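PDB 6W1K: 2-oxoadipate dioxygenase/decarboxylase, chloroplastic/amyloplastic from Oryza sativa, which catalyses the iron(II)-dependent decarboxylation and hydroxylation of 2-oxoadipate to D-2-hydroxyglutarate in plant lysine catabolism, and helps regulate starch synthesis and amyloplast development. Local coordinates for residues A[54-59]-A[116-121]; A[65-70]-A[142-147]; A[195-200]-A[265-270]. All coordinates share one frame; numbering follows the deposited sequence.

Interactions 1 and 3 are buried neighbours, their centres about 10 Å apart, and strands 57-65 and 195-199 lie side by side in one mixed sheet. Probable backbone hydrogen bonds join them, D58 N to T197 O at 2.8 Å among them, and both supply ligands to the same nickel ion. Their chemistry differs: interaction 1 is built on a carbonyl held by an arginine, interaction 3 on a ladder of parallel-strand bonds. Interaction 2 stands apart, its centre about 31 Å from that of interaction 1, and packs a turn on a helix at a partly exposed edge with an isoleucine on a tyrosine ring, a salt bridge and a hydroxyl pair.

Interaction 1. Residues A[54-59]-A[116-121]; sequences HICYDH and YGPLPR. With NI (nickel (II) ion), chain E; OOG (2-oxoadipic acid), chain F.
The carbonyl oxygen D58 O is gripped twice by R121, from opposite faces of its plane: by the backbone N at 3.2 Å and by the side-chain NH1 at 3.1 Å. The second bond runs at 151° at the hydrogen, and D58 O lies almost exactly in the guanidinium plane. In R121, CG lies beside the backbone N (chi1 -56°), and the chain runs extended from there to NE. NH1 also comes within 3.3 Å of D58 OD2, but that oxygen stands well out of the guanidinium plane, so this salt bridge is electrostatic, with no N-H aimed at it. R121 has further acidic partners in D292 and E287, while D58 OD2 also pairs with R271.

The other carboxylate oxygen takes the imidazole. H59 ND1 donates to D58 OD1 at 2.6 Å, nearly straight and close to the imidazole plane, meeting the anti lone pair. This bond and the metal bond of H59 NE2, 2.1 Å from nickel, together fix the rotation of the ring; H195, E267 and 2-oxoadipate supply the remaining ligands. In the backbone, H59 pairs with R121 in a parallel bridge, and H59 CA makes a CH contact to R121 O.

Toward the loop end the packing is apolar. P120 CB sits against Y57 CB, and C56 SG lies 3.8 Å from P118 CG. One water bridges the backbones here, accepting from Y57 N and donating to P118 O.

The chemistry is that of a second shell, consistent with R121 holding D58 in place and D58 orienting H59. A carboxylate on ND1 would probably strengthen the histidine as a metal ligand, while the arginine charges beside D58 would be expected to offset part of its negative charge.

Interaction 2. Residues A[65-70]-A[142-147]; sequences FGVDGY and KYIRTS
I144 lays its CD1 methyl over one face of the Y70 ring, 3.8 Å from the centroid and 20° off the ring normal, a CH-pi contact displaced toward CG. The bend at chi2 carries CD1 there, while CG2 of the same residue, anti to the backbone N, reaches Y70 CE1 and D68 OD1. V67 CG1 touches I144 CG1 at 4.0 Å.

At the far end of the tyrosine ring S147 OG comes to Y70 OH, 2.6 Å away and near the ring plane. T164 OG1 is a further partner of S147 OG, and Y70 OH also bonds the carbonyl of G148.

The solvent-facing part, D68 with R145, is ionic. R145 points its CB away from the loop, but the chain bends at chi2 and chi3 and brings NH2 back to D68 OD1 at 3.1 Å, with 165° at the hydrogen. The oxygen lies in the guanidinium plane, yet the donor stands 58° out of the carboxylate plane, the two flat groups being steeply inclined to each other. Q141 also donates to D68 OD1, and a water links R145 NH2 to D68 O.

D68 and G69 are the inner residues of a type I' turn from V67 to Y70, closed by Y70 N on V67 O at 2.9 Å. The turn follows strand 57-65 and precedes helix 72-81, and it packs on the C-terminal part of helix 134-147; shortly before the turn, F65 touches helix 181-189 and I140 of helix 134-147.

Interaction 3. Residues A[195-200]-A[265-270]; sequences HTTIST and YIEFAE. With NI (nickel (II) ion), chain E; OOG (2-oxoadipic acid), chain F.
H195 and Y265 stand side by side, pointing the same way, and make the tightly packed metal end of this contact. H195 CB lies over the centre of the tyrosine ring, 3.9 Å from its centroid. The two rings are near parallel, with planes 23° apart, but slid so far that they barely overlap. From this position H195 NE2 binds nickel at 2.2 Å, and E267 OE1, on an extended side chain with CG anti to the backbone N (chi1 179°), binds it at 1.9 Å. E267 OE2 has its own partner in Q241, which helps fix the carboxylate. Y265 OH donates to O2 of 2-oxoadipate at 2.8 Å; a phenylalanine here would keep the ring over H195 but would probably leave that substrate carboxylate without this hydrogen bond.

On the opposite face of the sheet, I198 CD1 touches I266 CD1 at 4.0 Å and the edge of the F268 ring, and helices 38-51 and 210-219 close over these side chains. Packing loosens toward the partly exposed E270, where T200 OG1 makes its nearest approach to E270 at CB, 3.6 Å away. The polar ends there turn to other partners, T200 to R208 and E270 to I210.

Four backbone bonds hold the strands in parallel register, among them the nearly straight E267 N to T196 O, 3.0 Å at 171°. With H59 on the neighbouring strand, H195 and E267 form a two-histidine, one-glutamate site on a beta sheet, occupied here by nickel in place of iron, consistent with the vicinal oxygen chelate fold of the glyoxalase clan.

Interaction 1. Residues A[54-59]-A[116-121]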
loop_
_atom_site.group_PDB
_atom_site.type_symbol
_atom_site.label_atom_id
_atom_site.label_comp_id
_atom_site.label_asym_id
_atom_site.label_seq_id
_atom_site.Cartn_x
_atom_site.Cartn_y
_atom_site.Cartn_z
ATOM N N HIS A 54 -11.981 -9.364 13.194
ATOM C CA HIS A 54 -11.777 -10.165 11.996
ATOM C C HIS A 54 -11.044 -9.411 10.904
ATOM O O HIS A 54 -11.105 -9.822 9.743
ATOM C CB HIS A 54 -13.112 -10.641 11.434
ATOM C CG HIS A 54 -13.955 -11.348 12.437
ATOM N ND1 HIS A 54 -15.116 -10.813 12.944
ATOM C CD2 HIS A 54 -13.780 -12.537 13.055
ATOM C CE1 HIS A 54 -15.637 -11.658 13.818
ATOM N NE2 HIS A 54 -14.855 -12.717 13.890
ATOM N N ILE A 55 -10.386 -8.309 11.232
ATOM C CA ILE A 55 -9.719 -7.485 10.241
ATOM C C ILE A 55 -8.403 -8.141 9.826
ATOM O O ILE A 55 -7.517 -8.386 10.651
ATOM C CB ILE A 55 -9.486 -6.071 10.789
ATOM C CG1 ILE A 55 -10.831 -5.385 11.069
ATOM C CG2 ILE A 55 -8.681 -5.261 9.843
ATOM C CD1 ILE A 55 -10.663 -4.066 11.784
ATOM N N CYS A 56 -8.279 -8.425 8.542
ATOM C CA CYS A 56 -7.067 -8.960 7.949
ATOM C C CYS A 56 -6.583 -7.979 6.897
ATOM O O CYS A 56 -7.383 -7.366 6.189
ATOM C CB CYS A 56 -7.323 -10.315 7.311
ATOM S SG CYS A 56 -7.878 -11.526 8.521
ATOM N N TYR A 57 -5.280 -7.870 6.775
ATOM C CA TYR A 57 -4.675 -6.916 5.873
ATOM C C TYR A 57 -4.357 -7.609 4.565
ATOM O O TYR A 57 -3.566 -8.549 4.535
ATOM C CB TYR A 57 -3.419 -6.340 6.492
ATOM C CG TYR A 57 -3.690 -5.394 7.634
ATOM C CD1 TYR A 57 -4.855 -4.634 7.681
ATOM C CD2 TYR A 57 -2.759 -5.225 8.646
ATOM C CE1 TYR A 57 -5.080 -3.726 8.718
ATOM C CE2 TYR A 57 -2.983 -4.313 9.696
ATOM C CZ TYR A 57 -4.143 -3.574 9.718
ATOM O OH TYR A 57 -4.379 -2.672 10.728
ATOM N N ASP A 58 -4.977 -7.141 3.490
ATOM C CA ASP A 58 -4.762 -7.752 2.177
ATOM C C ASP A 58 -3.357 -7.464 1.673
ATOM O O ASP A 58 -2.653 -8.363 1.186
ATOM C CB ASP A 58 -5.795 -7.204 1.206
ATOM C CG ASP A 58 -5.659 -7.793 -0.189
ATOM O OD1 ASP A 58 -4.827 -7.306 -1.004
ATOM O OD2 ASP A 58 -6.372 -8.764 -0.448
ATOM N N HIS A 59 -2.940 -6.204 1.770
ATOM C CA HIS A 59 -1.586 -5.798 1.409
ATOM C C HIS A 59 -1.222 -4.456 2.045
ATOM O O HIS A 59 -2.078 -3.695 2.502
ATOM C CB HIS A 59 -1.420 -5.730 -0.119
ATOM C CG HIS A 59 -2.293 -4.716 -0.800
ATOM N ND1 HIS A 59 -3.585 -4.984 -1.180
ATOM C CD2 HIS A 59 -2.034 -3.445 -1.233
ATOM C CE1 HIS A 59 -4.102 -3.927 -1.790
ATOM N NE2 HIS A 59 -3.180 -2.986 -1.841
ATOM N N TYR A 116 -0.856 -9.379 13.224
ATOM C CA TYR A 116 -0.767 -10.715 13.825
ATOM C C TYR A 116 -1.706 -11.734 13.167
ATOM O O TYR A 116 -1.843 -12.863 13.665
ATOM C CB TYR A 116 -1.024 -10.618 15.328
ATOM C CG TYR A 116 -0.042 -9.664 15.974
ATOM C CD1 TYR A 116 1.298 -10.013 16.130
ATOM C CD2 TYR A 116 -0.444 -8.391 16.371
ATOM C CE1 TYR A 116 2.209 -9.121 16.691
ATOM C CE2 TYR A 116 0.457 -7.497 16.939
ATOM C CZ TYR A 116 1.781 -7.857 17.079
ATOM O OH TYR A 116 2.664 -6.957 17.638
ATOM N N GLY A 117 -2.307 -11.377 12.042
ATOM C CA GLY A 117 -3.153 -12.270 11.291
ATOM C C GLY A 117 -2.391 -12.782 10.095
ATOM O O GLY A 117 -1.157 -12.834 10.101
ATOM N N PRO A 118 -3.102 -13.170 9.041
ATOM C CA PRO A 118 -2.407 -13.621 7.828
ATOM C C PRO A 118 -1.499 -12.502 7.334
ATOM O O PRO A 118 -1.897 -11.342 7.271
ATOM C CB PRO A 118 -3.544 -13.936 6.851
ATOM C CG PRO A 118 -4.761 -13.300 7.418
ATOM C CD PRO A 118 -4.566 -13.252 8.910
ATOM N N LEU A 119 -0.263 -12.847 7.029
ATOM C CA LEU A 119 0.703 -11.826 6.654
ATOM C C LEU A 119 0.279 -11.139 5.362
ATOM O O LEU A 119 -0.234 -11.798 4.441
ATOM C CB LEU A 119 2.083 -12.439 6.469
ATOM C CG LEU A 119 2.880 -12.803 7.711
ATOM C CD1 LEU A 119 4.115 -13.555 7.213
ATOM C CD2 LEU A 119 3.234 -11.607 8.600
ATOM N N PRO A 120 0.475 -9.828 5.254
ATOM C CA PRO A 120 0.010 -9.114 4.062
ATOM C C PRO A 120 0.973 -9.271 2.894
ATOM O O PRO A 120 2.178 -9.485 3.071
ATOM C CB PRO A 120 -0.057 -7.660 4.538
ATOM C CG PRO A 120 1.080 -7.543 5.568
ATOM C CD PRO A 120 1.022 -8.909 6.287
ATOM N N ARG A 121 0.394 -9.241 1.694
ATOM C CA ARG A 121 1.171 -9.005 0.490
ATOM C C ARG A 121 1.805 -7.625 0.593
ATOM O O ARG A 121 1.386 -6.779 1.388
ATOM C CB ARG A 121 0.297 -9.119 -0.768
ATOM C CG ARG A 121 -0.467 -10.454 -0.925
ATOM C CD ARG A 121 -1.568 -10.231 -1.945
ATOM N NE ARG A 121 -2.484 -11.343 -2.129
ATOM C CZ ARG A 121 -3.519 -11.612 -1.344
ATOM N NH1 ARG A 121 -3.782 -10.839 -0.286
ATOM N NH2 ARG A 121 -4.287 -12.643 -1.620
HETATM NI NI NI E . -3.506 -1.089 -2.654
HETATM C C2 OOG F . -0.304 2.038 -4.633
HETATM C C3 OOG F . -1.589 2.012 -5.463
HETATM C C4 OOG F . -1.775 0.635 -6.108
HETATM C C6 OOG F . -3.362 -1.417 -5.577
HETATM O O4 OOG F . -3.431 -1.742 -6.789
HETATM O O3 OOG F . -4.131 -1.951 -4.748
HETATM C C5 OOG F . -2.348 -0.377 -5.116
HETATM C C1 OOG F . 0.045 3.455 -4.157
HETATM O O1 OOG F . 1.139 3.705 -3.787
HETATM O O2 OOG F . -0.909 4.475 -4.141
HETATM O O5 OOG F . -2.011 -0.366 -3.985
HETATM O O HOH W 1 -3.737 -9.699 8.425
#

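Interaction 2. Residues A[65-70]-A[142-147]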
loop_
_atom_site.group_PDB
_atom_site.type_symbol
_atom_site.label_atom_id
_atom_site.label_comp_id
_atom_site.label_asym_id
_atom_site.label_seq_id
_atom_site.Cartn_x
_atom_site.Cartn_y
_atom_site.Cartn_z
ATOM N N PHE A 65 11.572 6.553 -4.804
ATOM C CA PHE A 65 12.232 7.189 -5.942
ATOM C C PHE A 65 13.143 6.185 -6.639
ATOM O O PHE A 65 14.104 5.688 -6.036
ATOM C CB PHE A 65 13.060 8.381 -5.482
ATOM C CG PHE A 65 12.247 9.576 -5.063
ATOM C CD1 PHE A 65 11.424 10.225 -5.957
ATOM C CD2 PHE A 65 12.370 10.085 -3.777
ATOM C CE1 PHE A 65 10.711 11.367 -5.573
ATOM C CE2 PHE A 65 11.665 11.220 -3.379
ATOM C CZ PHE A 65 10.825 11.851 -4.268
ATOM N N GLY A 66 12.855 5.894 -7.905
ATOM C CA GLY A 66 13.651 4.968 -8.688
ATOM C C GLY A 66 14.941 5.546 -9.239
ATOM O O GLY A 66 15.104 5.728 -10.456
ATOM N N VAL A 67 15.870 5.847 -8.342
ATOM C CA VAL A 67 17.144 6.438 -8.718
ATOM C C VAL A 67 18.153 6.146 -7.613
ATOM O O VAL A 67 17.818 6.151 -6.426
ATOM C CB VAL A 67 16.994 7.957 -8.994
ATOM C CG1 VAL A 67 16.645 8.742 -7.732
ATOM C CG2 VAL A 67 18.249 8.509 -9.615
ATOM N N ASP A 68 19.389 5.857 -8.026
ATOM C CA ASP A 68 20.537 5.713 -7.112
ATOM C C ASP A 68 20.250 4.733 -5.982
ATOM O O ASP A 68 20.674 4.920 -4.841
ATOM C CB ASP A 68 20.957 7.067 -6.534
ATOM C CG ASP A 68 21.454 8.047 -7.602
ATOM O OD1 ASP A 68 21.440 9.271 -7.323
ATOM O OD2 ASP A 68 21.850 7.603 -8.711
ATOM N N GLY A 69 19.552 3.656 -6.310
ATOM C CA GLY A 69 19.251 2.636 -5.334
ATOM C C GLY A 69 18.168 2.973 -4.327
ATOM O O GLY A 69 17.986 2.209 -3.381
ATOM N N TYR A 70 17.469 4.092 -4.473
ATOM C CA TYR A 70 16.401 4.477 -3.542
ATOM C C TYR A 70 15.051 3.852 -3.891
ATOM O O TYR A 70 14.049 4.125 -3.210
ATOM C CB TYR A 70 16.310 6.018 -3.479
ATOM C CG TYR A 70 17.261 6.573 -2.424
ATOM C CD1 TYR A 70 18.624 6.702 -2.679
ATOM C CD2 TYR A 70 16.810 6.872 -1.132
ATOM C CE1 TYR A 70 19.500 7.128 -1.690
ATOM C CE2 TYR A 70 17.687 7.294 -0.136
ATOM C CZ TYR A 70 19.016 7.402 -0.415
ATOM O OH TYR A 70 19.854 7.831 0.586
ATOM N N LYS A 142 19.087 16.341 -5.601
ATOM C CA LYS A 142 19.582 17.115 -4.465
ATOM C C LYS A 142 19.221 16.428 -3.151
ATOM O O LYS A 142 20.054 16.307 -2.241
ATOM C CB LYS A 142 19.011 18.541 -4.489
ATOM C CG LYS A 142 19.326 19.356 -3.217
ATOM C CD LYS A 142 18.836 20.805 -3.301
ATOM C CE LYS A 142 17.314 20.879 -3.289
ATOM N NZ LYS A 142 16.819 22.294 -3.066
ATOM N N TYR A 143 17.960 16.017 -3.013
ATOM C CA TYR A 143 17.561 15.380 -1.763
ATOM C C TYR A 143 18.216 14.020 -1.604
ATOM O O TYR A 143 18.685 13.683 -0.503
ATOM C CB TYR A 143 16.050 15.286 -1.697
ATOM C CG TYR A 143 15.465 16.638 -1.468
ATOM C CD1 TYR A 143 15.503 17.225 -0.217
ATOM C CD2 TYR A 143 14.955 17.369 -2.497
ATOM C CE1 TYR A 143 14.997 18.472 0.010
ATOM C CE2 TYR A 143 14.429 18.588 -2.279
ATOM C CZ TYR A 143 14.456 19.160 -1.019
ATOM O OH TYR A 143 13.970 20.427 -0.773
ATOM N N ILE A 144 18.302 13.247 -2.689
ATOM C CA ILE A 144 18.980 11.953 -2.620
ATOM C C ILE A 144 20.421 12.136 -2.126
ATOM O O ILE A 144 20.920 11.350 -1.317
ATOM C CB ILE A 144 18.946 11.245 -3.987
ATOM C CG1 ILE A 144 17.540 10.753 -4.378
ATOM C CG2 ILE A 144 19.922 10.079 -4.014
ATOM C CD1 ILE A 144 16.852 9.994 -3.368
ATOM N N ARG A 145 21.115 13.174 -2.613
ATOM C CA ARG A 145 22.474 13.426 -2.133
ATOM C C ARG A 145 22.493 13.715 -0.628
ATOM O O ARG A 145 23.372 13.223 0.087
ATOM C CB ARG A 145 23.130 14.566 -2.912
ATOM C CG ARG A 145 23.538 14.155 -4.343
ATOM C CD ARG A 145 24.488 12.914 -4.383
ATOM N NE ARG A 145 23.826 11.685 -4.856
ATOM C CZ ARG A 145 24.001 10.471 -4.324
ATOM N NH1 ARG A 145 24.831 10.297 -3.294
ATOM N NH2 ARG A 145 23.345 9.424 -4.825
ATOM N N THR A 146 21.496 14.446 -0.115
ATOM C CA THR A 146 21.484 14.766 1.307
ATOM C C THR A 146 21.266 13.540 2.188
ATOM O O THR A 146 21.558 13.600 3.394
ATOM C CB THR A 146 20.417 15.823 1.676
ATOM O OG1 THR A 146 19.094 15.275 1.707
ATOM C CG2 THR A 146 20.443 17.017 0.730
ATOM N N SER A 147 20.759 12.453 1.614
ATOM C CA SER A 147 20.366 11.227 2.320
ATOM C C SER A 147 21.507 10.251 2.491
ATOM O O SER A 147 21.403 9.334 3.309
ATOM C CB SER A 147 19.223 10.556 1.545
ATOM O OG SER A 147 18.673 9.448 2.247
HETATM O O HOH W 2 22.920 6.414 -3.682
#

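Interaction 3. Residues A[195-200]-A[265-270]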
loop_
_atom_site.group_PDB
_atom_site.type_symbol
_atom_site.label_atom_id
_atom_site.label_comp_id
_atom_site.label_asym_id
_atom_site.label_seq_id
_atom_site.Cartn_x
_atom_site.Cartn_y
_atom_site.Cartn_z
ATOM N N HIS A 195 -0.509 2.850 2.283
ATOM C CA HIS A 195 -1.797 2.416 2.794
ATOM C C HIS A 195 -1.716 0.963 3.232
ATOM O O HIS A 195 -0.823 0.201 2.829
ATOM C CB HIS A 195 -2.918 2.612 1.769
ATOM C CG HIS A 195 -2.809 1.758 0.543
ATOM N ND1 HIS A 195 -2.097 2.143 -0.579
ATOM C CD2 HIS A 195 -3.365 0.563 0.238
ATOM C CE1 HIS A 195 -2.205 1.213 -1.506
ATOM N NE2 HIS A 195 -2.950 0.230 -1.027
ATOM N N THR A 196 -2.639 0.607 4.102
ATOM C CA THR A 196 -2.990 -0.783 4.321
ATOM C C THR A 196 -4.333 -1.004 3.648
ATOM O O THR A 196 -5.008 -0.051 3.238
ATOM C CB THR A 196 -3.037 -1.125 5.817
ATOM O OG1 THR A 196 -3.072 -2.560 5.969
ATOM C CG2 THR A 196 -4.259 -0.523 6.473
ATOM N N THR A 197 -4.735 -2.268 3.569
ATOM C CA THR A 197 -5.927 -2.702 2.839
ATOM C C THR A 197 -6.679 -3.712 3.673
ATOM O O THR A 197 -6.088 -4.698 4.111
ATOM C CB THR A 197 -5.520 -3.363 1.521
ATOM O OG1 THR A 197 -4.633 -2.487 0.824
ATOM C CG2 THR A 197 -6.702 -3.666 0.644
ATOM N N ILE A 198 -7.967 -3.486 3.876
ATOM C CA ILE A 198 -8.800 -4.431 4.591
ATOM C C ILE A 198 -9.316 -5.455 3.594
ATOM O O ILE A 198 -9.873 -5.103 2.547
ATOM C CB ILE A 198 -9.958 -3.722 5.298
ATOM C CG1 ILE A 198 -9.443 -2.768 6.373
ATOM C CG2 ILE A 198 -10.915 -4.738 5.890
ATOM C CD1 ILE A 198 -10.586 -1.956 6.987
ATOM N N SER A 199 -9.128 -6.727 3.922
ATOM C CA SER A 199 -9.653 -7.823 3.131
ATOM C C SER A 199 -11.125 -8.015 3.481
ATOM O O SER A 199 -11.453 -8.691 4.459
ATOM C CB SER A 199 -8.849 -9.090 3.420
ATOM O OG SER A 199 -9.414 -10.155 2.709
ATOM N N THR A 200 -12.033 -7.448 2.676
ATOM C CA THR A 200 -13.440 -7.477 3.085
ATOM C C THR A 200 -13.998 -8.893 3.134
ATOM O O THR A 200 -14.829 -9.196 3.996
ATOM C CB THR A 200 -14.323 -6.603 2.182
ATOM O OG1 THR A 200 -14.527 -7.202 0.893
ATOM C CG2 THR A 200 -13.707 -5.224 2.046
ATOM N N TYR A 265 -3.763 6.818 3.056
ATOM C CA TYR A 265 -5.167 6.487 2.918
ATOM C C TYR A 265 -5.320 5.026 3.281
ATOM O O TYR A 265 -4.359 4.370 3.696
ATOM C CB TYR A 265 -5.681 6.776 1.510
ATOM C CG TYR A 265 -5.048 5.968 0.374
ATOM C CD1 TYR A 265 -3.898 6.414 -0.252
ATOM C CD2 TYR A 265 -5.619 4.791 -0.089
ATOM C CE1 TYR A 265 -3.324 5.730 -1.286
ATOM C CE2 TYR A 265 -5.036 4.086 -1.136
ATOM C CZ TYR A 265 -3.882 4.570 -1.725
ATOM O OH TYR A 265 -3.273 3.916 -2.768
ATOM N N ILE A 266 -6.541 4.516 3.178
ATOM C CA ILE A 266 -6.797 3.106 3.444
ATOM C C ILE A 266 -7.615 2.534 2.292
ATOM O O ILE A 266 -8.481 3.212 1.728
ATOM C CB ILE A 266 -7.495 2.898 4.814
ATOM C CG1 ILE A 266 -7.636 1.397 5.110
ATOM C CG2 ILE A 266 -8.870 3.582 4.889
ATOM C CD1 ILE A 266 -7.987 1.041 6.593
ATOM N N GLU A 267 -7.323 1.288 1.930
ATOM C CA GLU A 267 -7.989 0.614 0.828
ATOM C C GLU A 267 -8.790 -0.571 1.369
ATOM O O GLU A 267 -8.567 -1.054 2.492
ATOM C CB GLU A 267 -6.952 0.192 -0.228
ATOM C CG GLU A 267 -7.510 -0.530 -1.418
ATOM C CD GLU A 267 -6.434 -1.285 -2.194
ATOM O OE1 GLU A 267 -5.356 -0.709 -2.409
ATOM O OE2 GLU A 267 -6.657 -2.459 -2.586
ATOM N N PHE A 268 -9.800 -0.963 0.586
ATOM C CA PHE A 268 -10.648 -2.125 0.846
ATOM C C PHE A 268 -10.707 -2.970 -0.421
ATOM O O PHE A 268 -10.884 -2.440 -1.524
ATOM C CB PHE A 268 -12.042 -1.681 1.291
ATOM C CG PHE A 268 -12.037 -0.366 2.021
ATOM C CD1 PHE A 268 -11.533 -0.268 3.313
ATOM C CD2 PHE A 268 -12.551 0.773 1.412
ATOM C CE1 PHE A 268 -11.538 0.953 3.989
ATOM C CE2 PHE A 268 -12.561 1.990 2.069
ATOM C CZ PHE A 268 -12.046 2.089 3.354
ATOM N N ALA A 269 -10.512 -4.272 -0.272
ATOM C CA ALA A 269 -10.395 -5.134 -1.435
ATOM C C ALA A 269 -11.166 -6.420 -1.229
ATOM O O ALA A 269 -11.158 -7.011 -0.140
ATOM C CB ALA A 269 -8.927 -5.443 -1.754
ATOM N N GLU A 270 -11.838 -6.846 -2.289
ATOM C CA GLU A 270 -12.524 -8.133 -2.317
ATOM C C GLU A 270 -11.910 -8.969 -3.425
ATOM O O GLU A 270 -11.842 -8.523 -4.576
ATOM C CB GLU A 270 -14.032 -7.983 -2.559
ATOM C CG GLU A 270 -14.795 -9.335 -2.413
ATOM C CD GLU A 270 -16.320 -9.196 -2.301
ATOM O OE1 GLU A 270 -16.810 -8.063 -2.167
ATOM O OE2 GLU A 270 -17.030 -10.233 -2.355
HETATM NI NI NI E . -3.506 -1.089 -2.654
HETATM C C2 OOG F . -0.304 2.038 -4.633
HETATM C C3 OOG F . -1.589 2.012 -5.463
HETATM C C4 OOG F . -1.775 0.635 -6.108
HETATM C C6 OOG F . -3.362 -1.417 -5.577
HETATM O O4 OOG F . -3.431 -1.742 -6.789
HETATM O O3 OOG F . -4.131 -1.951 -4.748
HETATM C C5 OOG F . -2.348 -0.377 -5.116
HETATM C C1 OOG F . 0.045 3.455 -4.157
HETATM O O1 OOG F . 1.139 3.705 -3.787
HETATM O O2 OOG F . -0.909 4.475 -4.141
HETATM O O5 OOG F . -2.011 -0.366 -3.985
#